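Local structure of malonyl acyl carrier protein transacylase (Streptococcus pneumoniae, 3IM8) at residues Tyr60-Ile65 with Ala113-Tyr118; Asp34-Val39 with Asp107-Val112. The protein probably transfers the malonyl group from malonyl-CoA to the holo form of acyl carrier protein, a step that supplies fatty acid synthesis. All blocks are in the same frame, centred on the assembly; numbering follows the deposited sequence.

Contact 1: residues Tyr60-Ile65 with Ala113-Tyr118. With ACT (acetate ion), chain B.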
ATOM      1  N   TYR A  60      -1.362  12.467  -7.620  1.00 24.04           N
ATOM      2  CA  TYR A  60      -0.091  12.986  -7.068  1.00 23.73           C
ATOM      3  C   TYR A  60       0.335  12.230  -5.792  1.00 22.86           C
ATOM      4  O   TYR A  60       1.515  12.067  -5.536  1.00 23.59           O
ATOM      5  CB  TYR A  60      -0.158  14.488  -6.775  1.00 23.84           C
ATOM      6  CG  TYR A  60      -0.629  15.290  -7.950  1.00 25.36           C
ATOM      7  CD1 TYR A  60       0.120  15.335  -9.117  1.00 27.58           C
ATOM      8  CD2 TYR A  60      -1.848  15.969  -7.911  1.00 24.29           C
ATOM      9  CE1 TYR A  60      -0.305  16.058 -10.194  1.00 28.73           C
ATOM     10  CE2 TYR A  60      -2.285  16.695  -8.995  1.00 26.88           C
ATOM     11  CZ  TYR A  60      -1.509  16.725 -10.137  1.00 28.34           C
ATOM     12  OH  TYR A  60      -1.948  17.419 -11.245  1.00 30.02           O
ATOM     13  N   THR A  61      -0.617  11.794  -4.989  1.00 20.68           N
ATOM     14  CA  THR A  61      -0.267  11.020  -3.816  1.00 20.10           C
ATOM     15  C   THR A  61       0.582   9.801  -4.149  1.00 18.31           C
ATOM     16  O   THR A  61       1.562   9.473  -3.424  1.00 17.26           O
ATOM     17  CB  THR A  61      -1.520  10.506  -3.126  1.00 20.59           C
ATOM     18  OG1 THR A  61      -2.437  11.599  -2.991  1.00 23.37           O
ATOM     19  CG2 THR A  61      -1.180   9.955  -1.751  1.00 21.31           C
ATOM     20  N   GLN A  62       0.182   9.085  -5.203  1.00 16.79           N
ATOM     21  CA  GLN A  62       0.840   7.802  -5.481  1.00 15.83           C
ATOM     22  C   GLN A  62       2.321   7.971  -5.809  1.00 15.47           C
ATOM     23  O   GLN A  62       3.152   7.356  -5.165  1.00 14.66           O
ATOM     24  CB  GLN A  62       0.062   6.964  -6.507  1.00 15.27           C
ATOM     25  CG  GLN A  62      -1.338   6.547  -5.951  1.00 18.01           C
ATOM     26  CD  GLN A  62      -1.984   5.394  -6.716  1.00 21.05           C
ATOM     27  OE1 GLN A  62      -1.335   4.720  -7.529  1.00 22.13           O
ATOM     28  NE2 GLN A  62      -3.264   5.186  -6.486  1.00 19.25           N
ATOM     29  N   PRO A  63       2.670   8.845  -6.774  1.00 16.96           N
ATOM     30  CA  PRO A  63       4.132   9.051  -7.028  1.00 17.12           C
ATOM     31  C   PRO A  63       4.832   9.793  -5.884  1.00 18.24           C
ATOM     32  O   PRO A  63       6.010   9.572  -5.637  1.00 19.89           O
ATOM     33  CB  PRO A  63       4.150   9.836  -8.339  1.00 16.76           C
ATOM     34  CG  PRO A  63       2.760  10.536  -8.402  1.00 15.82           C
ATOM     35  CD  PRO A  63       1.844   9.470  -7.830  1.00 16.37           C
ATOM     36  N   ALA A  64       4.103  10.606  -5.127  1.00 18.24           N
ATOM     37  CA  ALA A  64       4.726  11.295  -3.989  1.00 18.04           C
ATOM     38  C   ALA A  64       5.203  10.312  -2.967  1.00 17.35           C
ATOM     39  O   ALA A  64       6.346  10.380  -2.550  1.00 17.58           O
ATOM     40  CB  ALA A  64       3.739  12.303  -3.301  1.00 17.93           C
ATOM     41  N   ILE A  65       4.304   9.403  -2.556  1.00 17.59           N
ATOM     42  CA  ILE A  65       4.649   8.384  -1.556  1.00 16.68           C
ATOM     43  C   ILE A  65       5.708   7.442  -2.159  1.00 16.83           C
ATOM     44  O   ILE A  65       6.694   7.135  -1.525  1.00 16.58           O
ATOM     45  CB  ILE A  65       3.410   7.559  -1.102  1.00 16.64           C
ATOM     46  CG1 ILE A  65       2.519   8.407  -0.214  1.00 14.36           C
ATOM     47  CG2 ILE A  65       3.851   6.273  -0.289  1.00 15.17           C
ATOM     48  CD1 ILE A  65       1.129   7.891  -0.100  1.00 14.78           C
ATOM     49  N   ALA A 113       1.965   7.302 -11.420  1.00 19.89           N
ATOM     50  CA  ALA A 113       1.233   8.515 -11.824  1.00 21.13           C
ATOM     51  C   ALA A 113       0.037   8.158 -12.680  1.00 21.89           C
ATOM     52  O   ALA A 113      -1.027   8.745 -12.506  1.00 23.81           O
ATOM     53  CB  ALA A 113       2.103   9.472 -12.561  1.00 20.02           C
ATOM     54  N   LYS A 114       0.202   7.173 -13.568  1.00 22.98           N
ATOM     55  CA  LYS A 114      -0.890   6.674 -14.410  1.00 23.57           C
ATOM     56  C   LYS A 114      -1.893   5.869 -13.606  1.00 22.92           C
ATOM     57  O   LYS A 114      -3.109   6.157 -13.685  1.00 22.78           O
ATOM     58  CB  LYS A 114      -0.325   5.878 -15.577  1.00 24.16           C
ATOM     59  CG  LYS A 114       0.070   6.778 -16.768  1.00 27.74           C
ATOM     60  CD  LYS A 114       0.882   5.964 -17.781  1.00 33.39           C
ATOM     61  CE  LYS A 114       1.220   6.714 -19.084  1.00 38.47           C
ATOM     62  NZ  LYS A 114      -0.034   6.964 -19.894  1.00 40.64           N
ATOM     63  N   ARG A 115      -1.390   4.926 -12.778  1.00 22.13           N
ATOM     64  CA  ARG A 115      -2.216   4.137 -11.861  1.00 21.80           C
ATOM     65  C   ARG A 115      -3.111   5.036 -11.023  1.00 22.01           C
ATOM     66  O   ARG A 115      -4.310   4.755 -10.875  1.00 22.21           O
ATOM     67  CB  ARG A 115      -1.363   3.267 -10.907  1.00 21.09           C
ATOM     68  CG  ARG A 115      -2.175   2.409  -9.994  1.00 22.12           C
ATOM     69  CD  ARG A 115      -1.282   1.520  -9.101  1.00 22.47           C
ATOM     70  NE  ARG A 115      -1.992   0.623  -8.160  1.00 22.56           N
ATOM     71  CZ  ARG A 115      -2.305   0.907  -6.889  1.00 20.80           C
ATOM     72  NH1 ARG A 115      -2.105   2.119  -6.378  1.00 16.66           N
ATOM     73  NH2 ARG A 115      -2.878  -0.025  -6.134  1.00 21.52           N
ATOM     74  N   GLY A 116      -2.510   6.077 -10.432  1.00 21.69           N
ATOM     75  CA  GLY A 116      -3.271   7.048  -9.584  1.00 21.81           C
ATOM     76  C   GLY A 116      -4.434   7.705 -10.338  1.00 22.30           C
ATOM     77  O   GLY A 116      -5.592   7.696  -9.876  1.00 21.30           O
ATOM     78  N   ALA A 117      -4.091   8.264 -11.501  1.00 23.00           N
ATOM     79  CA  ALA A 117      -5.057   8.821 -12.443  1.00 25.51           C
ATOM     80  C   ALA A 117      -6.183   7.848 -12.709  1.00 26.30           C
ATOM     81  O   ALA A 117      -7.326   8.211 -12.447  1.00 27.79           O
ATOM     82  CB  ALA A 117      -4.366   9.272 -13.767  1.00 24.91           C
ATOM     83  N   TYR A 118      -5.879   6.614 -13.145  1.00 26.88           N
ATOM     84  CA  TYR A 118      -6.938   5.645 -13.513  1.00 27.45           C
ATOM     85  C   TYR A 118      -7.825   5.319 -12.346  1.00 28.45           C
ATOM     86  O   TYR A 118      -9.022   5.169 -12.525  1.00 28.17           O
ATOM     87  CB  TYR A 118      -6.388   4.324 -14.043  1.00 27.65           C
ATOM     88  CG  TYR A 118      -5.463   4.431 -15.258  1.00 28.77           C
ATOM     89  CD1 TYR A 118      -4.403   3.530 -15.413  1.00 28.53           C
ATOM     90  CD2 TYR A 118      -5.630   5.440 -16.236  1.00 30.87           C
ATOM     91  CE1 TYR A 118      -3.531   3.610 -16.501  1.00 29.95           C
ATOM     92  CE2 TYR A 118      -4.767   5.521 -17.359  1.00 30.50           C
ATOM     93  CZ  TYR A 118      -3.727   4.600 -17.470  1.00 30.82           C
ATOM     94  OH  TYR A 118      -2.859   4.622 -18.522  1.00 29.79           O
TER
HETATM   95  C   ACT B 500      -4.603   2.413  -2.722  1.00 29.38           C
HETATM   96  O   ACT B 500      -5.249   1.298  -2.783  1.00 29.54           O
HETATM   97  OXT ACT B 500      -3.646   2.748  -3.611  1.00 26.10           O
HETATM   98  CH3 ACT B 500      -5.086   3.226  -1.534  1.00 28.03           C
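Gln62 and Arg115 meet side chain to side chain where two helices of the acyl transferase domain run nearly antiparallel. The short segments cross at 151°, and their axes approach to 7.8 Å. Gly116 helps to make this close approach possible. It has no side chain, and the Gln62 amide lies against its backbone, with Gln62 CD 3.6 Å from Gly116 CA.

Gln62 starts with CG anti to its carbonyl carbon (chi1 -65°) and then runs out extended. This carries the amide across the Arg115 side chain at about a right angle. Arg115 is stretched out from CG to NE, with CG anti to the backbone N (chi1 -178°). Its aliphatic chain passes alongside the amide oxygen, and Arg115 CG comes within 3.5 Å of Gln62 OE1. Arg115 NH1 donates a hydrogen bond of 2.9 Å to Gln62 OE1. The oxygen sits at the guanidinium edge, close to its plane. Relative to the Gln62 amide, the donor is above the carbonyl plane and not on a lone pair. Gln62 NE2 bonds Gln11 OE1, and the two bonds together set which way round the amide lies.

The same NH1 also donates to an acetate ion, probably from the crystallisation liquor. The acetate is bonded in turn to Ser90 and His199, the predicted active-site residues. Arg115 NH2 bonds Ser90 OG and Gln247 OE1. The guanidinium is therefore held at both terminal nitrogens. Its hold on a carboxylate is consistent with the role of the active-site arginine in malonyl transferases, which binds the malonyl carboxylate. Gln62 would then be a second-shell residue that positions it.

Beside this polar pair the touch is apolar: Pro63 CG rests 4.3 Å from Ala113 CB.

Contact 2: residues Asp34-Val39 with Asp107-Val112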
ATOM      1  N   ASP A  34      14.544  14.213  -6.897  1.00 22.73           N
ATOM      2  CA  ASP A  34      14.759  15.016  -8.132  1.00 23.32           C
ATOM      3  C   ASP A  34      14.658  14.147  -9.402  1.00 23.80           C
ATOM      4  O   ASP A  34      14.070  14.562 -10.392  1.00 24.98           O
ATOM      5  CB  ASP A  34      16.069  15.833  -8.113  1.00 23.62           C
ATOM      6  CG  ASP A  34      16.168  16.820  -6.900  1.00 25.30           C
ATOM      7  OD1 ASP A  34      15.213  16.938  -6.068  1.00 26.22           O
ATOM      8  OD2 ASP A  34      17.220  17.499  -6.790  1.00 26.03           O
ATOM      9  N   ARG A  35      15.141  12.915  -9.344  1.00 24.19           N
ATOM     10  CA  ARG A  35      14.841  11.938 -10.403  1.00 25.40           C
ATOM     11  C   ARG A  35      13.330  11.727 -10.643  1.00 25.53           C
ATOM     12  O   ARG A  35      12.900  11.596 -11.776  1.00 25.70           O
ATOM     13  CB  ARG A  35      15.500  10.605 -10.081  1.00 25.53           C
ATOM     14  CG  ARG A  35      16.255  10.103 -11.194  1.00 29.64           C
ATOM     15  CD  ARG A  35      17.553  10.905 -11.351  1.00 36.95           C
ATOM     16  NE  ARG A  35      18.071  10.818 -12.713  1.00 41.83           N
ATOM     17  CZ  ARG A  35      19.361  10.748 -13.055  1.00 44.87           C
ATOM     18  NH1 ARG A  35      19.673  10.652 -14.338  1.00 44.59           N
ATOM     19  NH2 ARG A  35      20.345  10.752 -12.140  1.00 45.64           N
ATOM     20  N   ALA A  36      12.515  11.692  -9.579  1.00 25.94           N
ATOM     21  CA  ALA A  36      11.095  11.477  -9.785  1.00 26.40           C
ATOM     22  C   ALA A  36      10.528  12.757 -10.384  1.00 26.66           C
ATOM     23  O   ALA A  36       9.646  12.713 -11.220  1.00 26.89           O
ATOM     24  CB  ALA A  36      10.408  11.123  -8.473  1.00 26.13           C
ATOM     25  N   SER A  37      11.058  13.902  -9.955  1.00 27.47           N
ATOM     26  CA  SER A  37      10.573  15.193 -10.458  1.00 27.64           C
ATOM     27  C   SER A  37      10.780  15.269 -11.947  1.00 28.15           C
ATOM     28  O   SER A  37       9.835  15.582 -12.638  1.00 27.89           O
ATOM     29  CB  SER A  37      11.216  16.376  -9.756  1.00 27.20           C
ATOM     30  OG  SER A  37      10.754  16.465  -8.415  1.00 24.50           O
ATOM     31  N   GLN A  38      11.986  14.938 -12.435  1.00 29.47           N
ATOM     32  CA  GLN A  38      12.226  14.801 -13.886  1.00 30.95           C
ATOM     33  C   GLN A  38      11.236  13.894 -14.603  1.00 30.53           C
ATOM     34  O   GLN A  38      10.681  14.283 -15.622  1.00 30.90           O
ATOM     35  CB  GLN A  38      13.645  14.342 -14.223  1.00 32.24           C
ATOM     36  CG  GLN A  38      14.068  14.811 -15.603  1.00 37.32           C
ATOM     37  CD  GLN A  38      15.586  14.913 -15.759  1.00 43.67           C
ATOM     38  OE1 GLN A  38      16.098  15.511 -16.734  1.00 44.00           O
ATOM     39  NE2 GLN A  38      16.318  14.328 -14.796  1.00 46.20           N
ATOM     40  N   VAL A  39      11.003  12.685 -14.098  1.00 29.23           N
ATOM     41  CA  VAL A  39      10.082  11.780 -14.801  1.00 27.09           C
ATOM     42  C   VAL A  39       8.682  12.406 -14.905  1.00 26.57           C
ATOM     43  O   VAL A  39       8.010  12.322 -15.937  1.00 26.04           O
ATOM     44  CB  VAL A  39      10.039  10.373 -14.137  1.00 26.22           C
ATOM     45  CG1 VAL A  39       8.824   9.539 -14.655  1.00 25.83           C
ATOM     46  CG2 VAL A  39      11.336   9.650 -14.340  1.00 24.44           C
ATOM     47  N   ASP A 107      10.774   3.982 -14.165  1.00 23.95           N
ATOM     48  CA  ASP A 107       9.577   3.297 -14.666  1.00 23.81           C
ATOM     49  C   ASP A 107       8.405   3.333 -13.647  1.00 22.70           C
ATOM     50  O   ASP A 107       7.252   3.567 -14.024  1.00 22.77           O
ATOM     51  CB  ASP A 107       9.895   1.829 -14.950  1.00 23.66           C
ATOM     52  CG  ASP A 107      10.600   1.629 -16.277  1.00 25.98           C
ATOM     53  OD1 ASP A 107      10.661   2.600 -17.050  1.00 28.71           O
ATOM     54  OD2 ASP A 107      11.137   0.509 -16.519  1.00 24.63           O
ATOM     55  N   ALA A 108       8.732   3.068 -12.372  1.00 20.85           N
ATOM     56  CA  ALA A 108       7.753   3.007 -11.298  1.00 19.73           C
ATOM     57  C   ALA A 108       7.068   4.358 -11.171  1.00 19.89           C
ATOM     58  O   ALA A 108       5.861   4.453 -11.116  1.00 20.61           O
ATOM     59  CB  ALA A 108       8.456   2.663  -9.984  1.00 18.61           C
ATOM     60  N   VAL A 109       7.859   5.415 -11.122  1.00 20.38           N
ATOM     61  CA  VAL A 109       7.327   6.747 -10.948  1.00 20.84           C
ATOM     62  C   VAL A 109       6.312   7.058 -12.045  1.00 21.72           C
ATOM     63  O   VAL A 109       5.204   7.527 -11.714  1.00 21.04           O
ATOM     64  CB  VAL A 109       8.446   7.779 -10.947  1.00 20.81           C
ATOM     65  CG1 VAL A 109       7.878   9.174 -10.845  1.00 18.56           C
ATOM     66  CG2 VAL A 109       9.390   7.523  -9.746  1.00 21.09           C
ATOM     67  N   ALA A 110       6.656   6.817 -13.325  1.00 20.93           N
ATOM     68  CA  ALA A 110       5.690   7.140 -14.376  1.00 21.58           C
ATOM     69  C   ALA A 110       4.440   6.238 -14.232  1.00 22.34           C
ATOM     70  O   ALA A 110       3.316   6.699 -14.396  1.00 23.87           O
ATOM     71  CB  ALA A 110       6.297   7.007 -15.792  1.00 21.82           C
ATOM     72  N   LEU A 111       4.647   4.967 -13.907  1.00 21.66           N
ATOM     73  CA  LEU A 111       3.592   4.002 -13.893  1.00 20.55           C
ATOM     74  C   LEU A 111       2.578   4.264 -12.793  1.00 20.11           C
ATOM     75  O   LEU A 111       1.367   4.034 -13.011  1.00 19.48           O
ATOM     76  CB  LEU A 111       4.199   2.647 -13.673  1.00 20.87           C
ATOM     77  CG  LEU A 111       3.372   1.416 -13.490  1.00 21.23           C
ATOM     78  CD1 LEU A 111       2.403   1.230 -14.683  1.00 21.24           C
ATOM     79  CD2 LEU A 111       4.408   0.282 -13.363  1.00 20.97           C
ATOM     80  N   VAL A 112       3.044   4.691 -11.609  1.00 19.11           N
ATOM     81  CA  VAL A 112       2.087   4.994 -10.515  1.00 18.52           C
ATOM     82  C   VAL A 112       1.351   6.334 -10.725  1.00 18.82           C
ATOM     83  O   VAL A 112       0.221   6.465 -10.266  1.00 18.34           O
ATOM     84  CB  VAL A 112       2.662   4.847  -9.020  1.00 18.21           C
ATOM     85  CG1 VAL A 112       3.237   3.374  -8.765  1.00 15.64           C
ATOM     86  CG2 VAL A 112       3.714   5.895  -8.721  1.00 17.43           C
TER
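Val39 and Val109 touch where two helices of the acyl transferase domain pack at a slant. The segment directions differ by 51°, and the axes come no closer than 9.2 Å. No hydrogen bond joins the two segments. The contact is made by small apolar side chains, two alanines and two valines.

Val109 can be followed outward from its backbone. Its CB points toward helix 27-40, and Val109 CB already lies 4.1 Å from Val39 CG1. Val109 CG1 is anti to the backbone N (chi1 177°) and meets Val39 CG1 at 3.9 Å. It also comes near the backbone oxygen of Ala36. Val109 CG2 meets Ala36 CB at 4.0 Å. Ala36 CB is about equally far from both methyls, so it faces the fork of the valine.

Val39 has a first torsion similar to that of Val109, near 180°. This puts Val39 CG1 against both Val109 CG1 and Ala110. Val39 is partly exposed, as is Ala110, while Ala36 and Val109 are buried.

Helix 58-78 adds a third partner. Its Ala67 touches Ala36, and its Leu66 touches Val109. Three helices thus meet here, away from the predicted active site. At the more exposed end, Val39 CG1 lies 3.8 Å from Ala110 CB and 3.7 Å from Ala110 N.

Both contacts use helix 105-122, in successive six-residue segments. In contact 2 its earlier part meets helix 27-40, and in contact 1 its later part meets helix 58-78. Their centres are 10 Å apart. Contact 1 is the more buried and centres on a polar pair, beside the predicted active site. Contact 2 lies farther from the centre of the chain, is only partly buried and is wholly apolar. Helix 105-122 thus runs from an aliphatic helix junction to the predicted active site. The two contacts touch directly, among other places at Pro63, where Pro63 CA lies 3.6 Å from Val112 CG2. Contact 1 is nearly antiparallel, whereas contact 2 is oblique and more widely spaced.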